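Alpha-ketoglutarate-dependent non-heme iron oxygenase EasH (Aspergillus japonicus, PDB 5M0T) probably catalyses an iron(II)- and 2-oxoglutarate-dependent oxidation in the biosynthesis of the ergot alkaloid cycloclavine. Local coordinates at residues Y70-M74 / Y126-H132; M74-L80 / S117-E123. Residue numbers count along the deposited sequence, not the author numbering.

Interaction 1 of 2, residues Y70-M74 / Y126-H132; sequences YLAGM and YHGQELH. With FE2 (Fe (II) ion), chain C; AKG (2-oxoglutaric acid), chain D.
Tyr70, Tyr126 and Gln129 carry most of this contact. Tyr70, in the last turn of a helix, points CA-to-CB toward the irregular 126-132 segment with chi1 m, its CA 6.5 Å from that of Gln129. Its ring lies with one face against His132 CG, the two rings oblique at 37°, centroids 4.5 Å apart, and Tyr70 OH is 3.6 Å from His132 CB. Gln129, extended (chi1 m, chi2 t), donates from NE2 to Tyr70 O at 2.9 Å and to AKG O2 at 3.2 Å, so the amide ties the helix end to the cosubstrate. After Leu71 a type II turn leads to Met74, with Gly73 at phi 87°. Tyr126 (chi1 t) sets its ring against this turn, with Ala72 O at the edge, 4.1 Å from Tyr126 CE1, and Tyr126 CZ 4.0 Å from Met74 CG; its OH donates to a water bridging Tyr70 O and Ala72 O. His132 (chi1 p) donates from ND1 to Glu130 O at 3.0 Å, leaving NE2 to bind Fe(II) at 1.9 Å. Glu134 and His210 complete the facial triad characteristic of these oxygenases. Helix 66-71 sits against the iron-binding loop after strand 112-122, whose Leu120 and Thr122 touch Met74.

Interaction 2 of 2, residues M74-L80 / S117-E123; sequences MRQLSSL and SSVLETE. With AKG (2-oxoglutaric acid), chain D.
An antiparallel strand pair at the edge of the major sheet of the cupin-type fold brings Leu120 to the 2-oxoglutarate pocket. The axes of strands 75-77 and 119-122 approach to 4.8 Å, with 170° between their N-to-C directions. Arg75-Glu121 and Leu77-Val119 are hydrogen-bonded pairs: Arg75 N to Glu121 O 3.1 Å, Glu121 N to Arg75 O 3.0 Å, Leu77 N to Val119 O 3.2 Å and Val119 N to Leu77 O 3.0 Å. Between them Gln76-Leu120 is non-hydrogen-bonded. On that face Leu120 (chi1 m, chi2 t) brings CD1 to 3.3 Å from AKG O3 and 4.0 Å from Met74 SD. Arg75 (chi1 m, chi2 t) runs past Glu121 and Glu123, CD 3.7 Å from Glu123 OE2, the charges beyond salt-bridge range; Glu121 forms a salt bridge with Arg223. Ser118 OG donates to Ser78 OG (2.7 Å), which donates to Gln76 OE1 (2.8 Å). Strand 222-231 pairs with the far edge of strand 112-122, helix 42-52 covers Leu77 and Val119, and Asp275 of the second subunit hydrogen-bonds to Ser78 N and Ser79 OG.

Overall arrangement
The two contacts lie on the same side of the chain's centre, with their centres about 12 Å apart, and share Met74, where the turn after helix 66-71 passes into strand 75-77. Along the chain interaction 2 is nested within interaction 1: residues 70-80 run first past the metal-binding loop and then along strand 112-122, which leads back into that loop. The contacts meet where Leu71 CD2 lies 4.1 Å from Leu120 CD2. Both reach the same 2-oxoglutarate, so the edge of the major sheet and the loop bearing an iron ligand build adjoining walls of one active site. Leu276 of the second subunit packs against residues of both contacts, placing the dimer interface close to this pocket.

Interaction 1 of 2, residues Y70-M74 / Y126-H132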
loop_
_atom_site.group_PDB
_atom_site.type_symbol
_atom_site.label_atom_id
_atom_site.label_comp_id
_atom_site.label_asym_id
_atom_site.label_seq_id
_atom_site.Cartn_x
_atom_site.Cartn_y
_atom_site.Cartn_z
ATOM N N TYR A 70 17.014 -11.171 6.323
ATOM C CA TYR A 70 18.018 -10.075 6.402
ATOM C C TYR A 70 18.292 -9.506 7.821
ATOM O O TYR A 70 19.379 -8.960 8.056
ATOM C CB TYR A 70 17.625 -8.920 5.434
ATOM C CG TYR A 70 17.763 -9.330 3.991
ATOM C CD1 TYR A 70 19.021 -9.588 3.442
ATOM C CD2 TYR A 70 16.643 -9.529 3.186
ATOM C CE1 TYR A 70 19.169 -10.001 2.126
ATOM C CE2 TYR A 70 16.777 -9.940 1.861
ATOM C CZ TYR A 70 18.036 -10.190 1.337
ATOM O OH TYR A 70 18.162 -10.583 0.024
ATOM N N LEU A 71 17.330 -9.629 8.749
ATOM C CA LEU A 71 17.418 -9.003 10.097
ATOM C C LEU A 71 17.769 -9.933 11.290
ATOM O O LEU A 71 17.853 -9.459 12.427
ATOM C CB LEU A 71 16.120 -8.230 10.411
ATOM C CG LEU A 71 15.779 -7.050 9.487
ATOM C CD1 LEU A 71 14.356 -6.571 9.733
ATOM C CD2 LEU A 71 16.769 -5.902 9.651
ATOM N N ALA A 72 17.982 -11.227 11.045
ATOM C CA ALA A 72 18.464 -12.137 12.100
ATOM C C ALA A 72 19.886 -11.729 12.528
ATOM O O ALA A 72 20.696 -11.317 11.688
ATOM C CB ALA A 72 18.436 -13.591 11.617
ATOM N N GLY A 73 20.166 -11.814 13.831
ATOM C CA GLY A 73 21.469 -11.423 14.410
ATOM C C GLY A 73 21.641 -9.950 14.787
ATOM O O GLY A 73 22.623 -9.589 15.449
ATOM N N MET A 74 20.702 -9.093 14.372
ATOM C CA MET A 74 20.766 -7.658 14.666
ATOM C C MET A 74 19.932 -7.339 15.892
ATOM O O MET A 74 18.954 -8.051 16.191
ATOM C CB MET A 74 20.218 -6.847 13.501
ATOM C CG MET A 74 21.111 -6.853 12.283
ATOM S SD MET A 74 20.421 -5.833 10.968
ATOM C CE MET A 74 21.927 -5.134 10.290
ATOM N N TYR A 126 29.401 -9.581 14.399
ATOM C CA TYR A 126 28.265 -9.681 13.474
ATOM C C TYR A 126 28.801 -9.827 12.050
ATOM O O TYR A 126 29.655 -9.043 11.618
ATOM C CB TYR A 126 27.319 -8.477 13.593
ATOM C CG TYR A 126 26.271 -8.430 12.507
ATOM C CD1 TYR A 126 25.205 -9.338 12.499
ATOM C CD2 TYR A 126 26.364 -7.511 11.460
ATOM C CE1 TYR A 126 24.242 -9.304 11.498
ATOM C CE2 TYR A 126 25.402 -7.467 10.458
ATOM C CZ TYR A 126 24.352 -8.369 10.472
ATOM O OH TYR A 126 23.410 -8.336 9.469
ATOM N N HIS A 127 28.296 -10.838 11.345
ATOM C CA HIS A 127 28.922 -11.297 10.105
ATOM C C HIS A 127 28.592 -10.439 8.860
ATOM O O HIS A 127 29.280 -10.536 7.841
ATOM C CB HIS A 127 28.571 -12.767 9.837
ATOM C CG HIS A 127 27.114 -12.998 9.604
ATOM N ND1 HIS A 127 26.239 -13.347 10.607
ATOM C CD2 HIS A 127 26.375 -12.901 8.479
ATOM C CE1 HIS A 127 25.023 -13.471 10.104
ATOM N NE2 HIS A 127 25.077 -13.193 8.813
ATOM N N GLY A 128 27.537 -9.632 8.941
ATOM C CA GLY A 128 27.152 -8.727 7.837
ATOM C C GLY A 128 25.979 -9.288 7.049
ATOM O O GLY A 128 25.559 -10.418 7.286
ATOM N N GLN A 129 25.442 -8.496 6.128
ATOM C CA GLN A 129 24.342 -8.924 5.263
ATOM C C GLN A 129 24.875 -9.250 3.879
ATOM O O GLN A 129 25.910 -8.708 3.451
ATOM C CB GLN A 129 23.300 -7.809 5.132
ATOM C CG GLN A 129 22.520 -7.536 6.397
ATOM C CD GLN A 129 21.525 -6.380 6.256
ATOM O OE1 GLN A 129 21.806 -5.367 5.629
ATOM N NE2 GLN A 129 20.360 -6.525 6.866
ATOM N N GLU A 130 24.155 -10.113 3.168
ATOM C CA GLU A 130 24.337 -10.197 1.722
ATOM C C GLU A 130 23.830 -8.880 1.077
ATOM O O GLU A 130 22.889 -8.251 1.566
ATOM C CB GLU A 130 23.619 -11.429 1.126
ATOM C CG GLU A 130 24.486 -12.673 0.816
ATOM C CD GLU A 130 25.388 -13.153 1.951
ATOM O OE1 GLU A 130 25.108 -12.919 3.153
ATOM O OE2 GLU A 130 26.394 -13.810 1.628
ATOM N N LEU A 131 24.465 -8.491 -0.022
ATOM C CA LEU A 131 24.046 -7.323 -0.776
ATOM C C LEU A 131 22.670 -7.565 -1.373
ATOM O O LEU A 131 22.422 -8.609 -1.912
ATOM C CB LEU A 131 25.047 -6.976 -1.879
ATOM C CG LEU A 131 26.477 -6.610 -1.468
ATOM C CD1 LEU A 131 27.322 -6.358 -2.700
ATOM C CD2 LEU A 131 26.531 -5.412 -0.538
ATOM N N HIS A 132 21.789 -6.578 -1.259
ATOM C CA HIS A 132 20.405 -6.696 -1.710
ATOM C C HIS A 132 19.885 -5.311 -2.140
ATOM O O HIS A 132 20.475 -4.288 -1.798
ATOM C CB HIS A 132 19.537 -7.259 -0.559
ATOM C CG HIS A 132 19.525 -6.396 0.675
ATOM N ND1 HIS A 132 20.480 -6.491 1.664
ATOM C CD2 HIS A 132 18.694 -5.392 1.058
ATOM C CE1 HIS A 132 20.227 -5.597 2.608
ATOM N NE2 HIS A 132 19.166 -4.895 2.253
HETATM FE FE FE2 C . 18.808 -3.133 2.967
HETATM C C1 AKG D . 18.374 -3.600 5.471
HETATM O O1 AKG D . 17.593 -3.630 4.522
HETATM O O2 AKG D . 18.172 -4.210 6.615
HETATM C C2 AKG D . 19.700 -2.825 5.441
HETATM O O5 AKG D . 20.189 -2.579 4.355
HETATM C C3 AKG D . 20.356 -2.359 6.715
HETATM C C4 AKG D . 21.725 -1.744 6.476
HETATM C C5 AKG D . 22.429 -1.291 7.726
HETATM O O3 AKG D . 21.714 -1.275 8.827
HETATM O O4 AKG D . 23.591 -0.955 7.701
HETATM O O HOH W 1 21.092 -10.120 9.509
#

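Interaction 2 of 2, residues M74-L80 / S117-E123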
loop_
_atom_site.group_PDB
_atom_site.type_symbol
_atom_site.label_atom_id
_atom_site.label_comp_id
_atom_site.label_asym_id
_atom_site.label_seq_id
_atom_site.Cartn_x
_atom_site.Cartn_y
_atom_site.Cartn_z
ATOM N N MET A 74 20.702 -9.093 14.372
ATOM C CA MET A 74 20.766 -7.658 14.666
ATOM C C MET A 74 19.932 -7.339 15.892
ATOM O O MET A 74 18.954 -8.051 16.191
ATOM C CB MET A 74 20.218 -6.847 13.501
ATOM C CG MET A 74 21.111 -6.853 12.283
ATOM S SD MET A 74 20.421 -5.833 10.968
ATOM C CE MET A 74 21.927 -5.134 10.290
ATOM N N ARG A 75 20.323 -6.269 16.591
ATOM C CA ARG A 75 19.419 -5.583 17.513
ATOM C C ARG A 75 18.604 -4.592 16.674
ATOM O O ARG A 75 19.171 -3.854 15.872
ATOM C CB ARG A 75 20.201 -4.869 18.611
ATOM C CG ARG A 75 21.058 -5.799 19.467
ATOM C CD ARG A 75 21.705 -5.065 20.637
ATOM N NE ARG A 75 20.690 -4.530 21.557
ATOM C CZ ARG A 75 20.109 -5.195 22.560
ATOM N NH1 ARG A 75 20.435 -6.462 22.845
ATOM N NH2 ARG A 75 19.195 -4.573 23.299
ATOM N N GLN A 76 17.279 -4.605 16.828
ATOM C CA GLN A 76 16.414 -3.699 16.080
ATOM C C GLN A 76 15.221 -3.193 16.892
ATOM O O GLN A 76 14.661 -3.914 17.727
ATOM C CB GLN A 76 15.955 -4.320 14.738
ATOM C CG GLN A 76 14.939 -5.471 14.811
ATOM C CD GLN A 76 13.463 -5.050 14.884
ATOM O OE1 GLN A 76 13.075 -3.980 14.421
ATOM N NE2 GLN A 76 12.633 -5.913 15.462
ATOM N N LEU A 77 14.871 -1.932 16.647
ATOM C CA LEU A 77 13.622 -1.331 17.101
ATOM C C LEU A 77 13.009 -0.639 15.897
ATOM O O LEU A 77 13.705 0.089 15.209
ATOM C CB LEU A 77 13.887 -0.304 18.198
ATOM C CG LEU A 77 12.670 0.454 18.764
ATOM C CD1 LEU A 77 11.748 -0.485 19.537
ATOM C CD2 LEU A 77 13.135 1.618 19.619
ATOM N N SER A 78 11.721 -0.871 15.650
ATOM C CA SER A 78 10.994 -0.250 14.554
ATOM C C SER A 78 9.720 0.436 15.085
ATOM O O SER A 78 9.573 0.592 16.277
ATOM C CB SER A 78 10.714 -1.299 13.489
ATOM O OG SER A 78 11.938 -1.814 13.002
ATOM N N SER A 79 8.823 0.874 14.208
ATOM C CA SER A 79 7.668 1.697 14.613
ATOM C C SER A 79 8.108 2.839 15.569
ATOM O O SER A 79 7.590 2.990 16.691
ATOM C CB SER A 79 6.581 0.802 15.229
ATOM O OG SER A 79 6.224 -0.247 14.338
ATOM N N LEU A 80 9.091 3.609 15.095
ATOM C CA LEU A 80 9.758 4.667 15.863
ATOM C C LEU A 80 8.936 5.954 16.052
ATOM O O LEU A 80 9.298 6.772 16.888
ATOM C CB LEU A 80 11.100 5.035 15.227
ATOM C CG LEU A 80 12.163 3.937 15.101
ATOM C CD1 LEU A 80 13.378 4.429 14.329
ATOM C CD2 LEU A 80 12.580 3.443 16.472
ATOM N N SER A 117 11.084 2.407 9.529
ATOM C CA SER A 117 12.270 3.015 10.087
ATOM C C SER A 117 12.690 2.200 11.288
ATOM O O SER A 117 11.839 1.752 12.063
ATOM C CB SER A 117 11.995 4.468 10.511
ATOM O OG SER A 117 13.216 5.146 10.740
ATOM N N SER A 118 13.996 2.010 11.437
ATOM C CA SER A 118 14.538 1.195 12.507
ATOM C C SER A 118 15.812 1.795 13.023
ATOM O O SER A 118 16.472 2.552 12.328
ATOM C CB SER A 118 14.835 -0.241 12.018
ATOM O OG SER A 118 13.753 -0.766 11.249
ATOM N N VAL A 119 16.143 1.462 14.260
ATOM C CA VAL A 119 17.502 1.578 14.751
ATOM C C VAL A 119 18.088 0.172 14.675
ATOM O O VAL A 119 17.486 -0.766 15.203
ATOM C CB VAL A 119 17.516 2.115 16.186
ATOM C CG1 VAL A 119 18.938 2.219 16.721
ATOM C CG2 VAL A 119 16.793 3.464 16.215
ATOM N N LEU A 120 19.238 0.032 14.011
ATOM C CA LEU A 120 19.886 -1.265 13.821
ATOM C C LEU A 120 21.300 -1.252 14.406
ATOM O O LEU A 120 22.200 -0.631 13.841
ATOM C CB LEU A 120 19.926 -1.646 12.334
ATOM C CG LEU A 120 18.595 -1.828 11.571
ATOM C CD1 LEU A 120 18.877 -2.258 10.133
ATOM C CD2 LEU A 120 17.638 -2.819 12.231
ATOM N N GLU A 121 21.486 -1.955 15.521
ATOM C CA GLU A 121 22.765 -2.018 16.225
ATOM C C GLU A 121 23.437 -3.404 15.995
ATOM O O GLU A 121 22.862 -4.446 16.339
ATOM C CB GLU A 121 22.531 -1.746 17.721
ATOM C CG GLU A 121 23.619 -0.933 18.410
ATOM C CD GLU A 121 23.227 -0.484 19.812
ATOM O OE1 GLU A 121 23.181 -1.364 20.708
ATOM O OE2 GLU A 121 22.973 0.732 20.026
ATOM N N THR A 122 24.629 -3.412 15.409
ATOM C CA THR A 122 25.364 -4.663 15.164
ATOM C C THR A 122 26.436 -4.826 16.239
ATOM O O THR A 122 27.194 -3.904 16.512
ATOM C CB THR A 122 26.005 -4.708 13.762
ATOM O OG1 THR A 122 26.972 -3.658 13.630
ATOM C CG2 THR A 122 24.951 -4.522 12.678
ATOM N N GLU A 123 26.472 -5.995 16.853
ATOM C CA GLU A 123 27.424 -6.290 17.926
ATOM C C GLU A 123 28.788 -6.717 17.357
ATOM O O GLU A 123 28.899 -7.031 16.181
ATOM C CB GLU A 123 26.846 -7.380 18.836
ATOM C CG GLU A 123 25.526 -6.978 19.499
ATOM C CD GLU A 123 24.905 -8.091 20.331
ATOM O OE1 GLU A 123 25.215 -9.279 20.079
ATOM O OE2 GLU A 123 24.118 -7.776 21.256
HETATM C C1 AKG D . 18.374 -3.600 5.471
HETATM O O1 AKG D . 17.593 -3.630 4.522
HETATM O O2 AKG D . 18.172 -4.210 6.615
HETATM C C2 AKG D . 19.700 -2.825 5.441
HETATM O O5 AKG D . 20.189 -2.579 4.355
HETATM C C3 AKG D . 20.356 -2.359 6.715
HETATM C C4 AKG D . 21.725 -1.744 6.476
HETATM C C5 AKG D . 22.429 -1.291 7.726
HETATM O O3 AKG D . 21.714 -1.275 8.827
HETATM O O4 AKG D . 23.591 -0.955 7.701
HETATM O O HOH W 2 9.511 3.362 12.374
#